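Local atomic coordinates of effector protein Lem4 (lpg1101) (Legionella pneumophila subsp. pneumophila, PDB entry 6CGK), a protein that dephosphorylates phosphotyrosine as a membrane-associated Legionella effector of the haloacid dehalogenase (HAD) superfamily, this chain being its HAD domain. Residues I68-N73 / E106-D111. The protein carries 1 engineered substitution. Numbering follows the deposited sequence.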
# COMPACT_ATOMS: atom_id res chain seq x y z
N ILE A 68 -0.19 -11.37 -11.61
CA ILE A 68 0.86 -10.71 -10.82
C ILE A 68 0.84 -9.20 -10.97
O ILE A 68 1.51 -8.51 -10.20
CB ILE A 68 2.27 -11.22 -11.16
CG1 ILE A 68 2.74 -10.68 -12.50
CG2 ILE A 68 2.30 -12.74 -11.12
CD1 ILE A 68 4.23 -10.44 -12.54
N LYS A 69 0.11 -8.66 -11.95
CA LYS A 69 0.17 -7.22 -12.17
C LYS A 69 -0.69 -6.44 -11.17
O LYS A 69 -1.65 -6.94 -10.60
CB LYS A 69 -0.27 -6.89 -13.59
CG LYS A 69 0.54 -7.64 -14.66
CD LYS A 69 0.03 -7.38 -16.07
CE LYS A 69 0.88 -8.10 -17.12
NZ LYS A 69 0.45 -7.67 -18.50
N ILE A 70 -0.33 -5.16 -11.00
CA ILE A 70 -1.22 -4.21 -10.35
C ILE A 70 -2.54 -4.19 -11.12
O ILE A 70 -2.55 -4.21 -12.36
CB ILE A 70 -0.56 -2.82 -10.31
CG1 ILE A 70 0.71 -2.91 -9.47
CG2 ILE A 70 -1.51 -1.79 -9.74
CD1 ILE A 70 1.37 -1.61 -9.16
N THR A 71 -3.65 -4.28 -10.40
CA THR A 71 -4.90 -4.41 -11.13
C THR A 71 -5.28 -3.05 -11.66
O THR A 71 -4.85 -2.02 -11.15
CB THR A 71 -6.03 -4.95 -10.27
OG1 THR A 71 -6.45 -3.95 -9.34
CG2 THR A 71 -5.61 -6.22 -9.52
N GLU A 72 -6.10 -3.05 -12.71
CA GLU A 72 -6.53 -1.79 -13.30
C GLU A 72 -7.16 -0.86 -12.26
O GLU A 72 -6.83 0.33 -12.19
CB GLU A 72 -7.52 -2.06 -14.44
CG GLU A 72 -7.59 -0.92 -15.44
CD GLU A 72 -6.34 -0.85 -16.30
OE1 GLU A 72 -5.69 0.22 -16.33
OE2 GLU A 72 -6.01 -1.87 -16.94
N ASN A 73 -8.08 -1.39 -11.45
CA ASN A 73 -8.78 -0.55 -10.49
C ASN A 73 -7.87 -0.10 -9.35
O ASN A 73 -8.08 0.98 -8.78
CB ASN A 73 -9.99 -1.29 -9.94
CG ASN A 73 -11.05 -1.53 -11.01
OD1 ASN A 73 -11.16 -0.76 -11.96
ND2 ASN A 73 -11.83 -2.59 -10.85
N GLU A 106 6.30 1.79 -10.81
CA GLU A 106 6.89 2.48 -11.96
C GLU A 106 6.40 1.93 -13.29
O GLU A 106 6.17 2.69 -14.24
CB GLU A 106 8.42 2.42 -11.87
CG GLU A 106 8.93 3.33 -10.75
CD GLU A 106 10.28 2.94 -10.22
OE1 GLU A 106 10.88 1.95 -10.72
OE2 GLU A 106 10.73 3.64 -9.28
N PHE A 107 6.30 0.60 -13.41
CA PHE A 107 5.80 -0.01 -14.64
C PHE A 107 4.42 0.49 -14.99
O PHE A 107 4.05 0.51 -16.16
CB PHE A 107 5.72 -1.55 -14.49
CG PHE A 107 7.04 -2.25 -14.27
CD1 PHE A 107 8.25 -1.71 -14.68
CD2 PHE A 107 7.04 -3.48 -13.62
CE1 PHE A 107 9.46 -2.42 -14.47
CE2 PHE A 107 8.25 -4.21 -13.43
CZ PHE A 107 9.45 -3.66 -13.83
N GLU A 108 3.61 0.83 -13.98
CA GLU A 108 2.26 1.31 -14.19
C GLU A 108 2.17 2.84 -14.19
O GLU A 108 1.06 3.39 -14.23
CB GLU A 108 1.34 0.74 -13.11
CG GLU A 108 1.36 -0.78 -13.06
CD GLU A 108 0.51 -1.40 -14.13
OE1 GLU A 108 -0.27 -0.64 -14.73
OE2 GLU A 108 0.61 -2.63 -14.40
N ASN A 109 3.31 3.53 -14.15
CA ASN A 109 3.35 4.99 -14.21
C ASN A 109 2.58 5.61 -13.05
O ASN A 109 1.88 6.62 -13.20
CB ASN A 109 2.85 5.51 -15.57
CG ASN A 109 3.34 6.92 -15.88
OD1 ASN A 109 4.36 7.37 -15.36
ND2 ASN A 109 2.62 7.59 -16.75
N ILE A 110 2.71 4.98 -11.88
CA ILE A 110 2.17 5.50 -10.63
C ILE A 110 3.28 6.18 -9.85
O ILE A 110 4.31 5.58 -9.56
CB ILE A 110 1.55 4.37 -9.79
CG1 ILE A 110 0.40 3.72 -10.54
CG2 ILE A 110 1.07 4.94 -8.42
CD1 ILE A 110 0.06 2.34 -10.01
N ASP A 111 3.05 7.44 -9.49
CA ASP A 111 4.03 8.17 -8.72
C ASP A 111 4.06 7.62 -7.30
O ASP A 111 3.01 7.39 -6.69
CB ASP A 111 3.63 9.66 -8.73
CG ASP A 111 4.55 10.54 -7.93
OD1 ASP A 111 5.69 10.16 -7.63
OD2 ASP A 111 4.13 11.70 -7.66
O HOH W 1 -2.95 -1.79 -13.76
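Glu108 lays its aliphatic part against Ile70 and carries its carboxylate past it toward the backbone of 68-73. At the root, Glu108 CB rests 3.7 Å from Ile110 CD1, two residues further along. CG stands anti to the carbonyl carbon, beside the backbone N (chi1 -57°), a torsion that swings it across to the flank of the isoleucine. There Glu108 CG lies 3.9 Å from Ile70 CB. The same CG is 4.0 Å from Ile70 CD1. Coming from opposite segments, the isoleucine and the glutamate pass each other flank to flank. A bend at chi2 (-79°) then turns the carboxylate aside, and its oxygens part company. OE2 hydrogen-bonds to the hydroxyl of Tyr61, which also accepts the backbone N-H of Ile70, so one phenol links the carboxylate to the opposing main chain. OE1 takes a weak hydrogen bond from a water; the same water donates a firmer one to Ile70 O, at 2.8 Å. Phenol and water thus bridge segments that share no direct hydrogen bond. In the HAD fold, with its parallel sheet and strand 19-23 at the centre, 68-73 returns from the insertion after that strand into helix 72-82, whose N-cap is Thr71, with OG1 hydrogen-bonded to Ala74 N. Opposite, helix 98-107 ends in a Schellman motif: Asn109, at positive phi, sends its N-H to Glu106 O, and Ile110 N reaches Leu105 O. Past this turn Ile110 faces inward, its CD1 4.2 Å from Ile70 CD1. Leu104 and Leu105 of helix 98-107 also pack on Ile70, while Leu78 of helix 72-82 meets Ile110. Lys69 has its CB 4.4 Å from Glu108 OE2, but its chain then leads away to NZ, hydrogen-bonded to Asp62 O and 6.5 Å from Glu108 OE2. The magnesium ion lies about 12 Å from the side chain of Ile70.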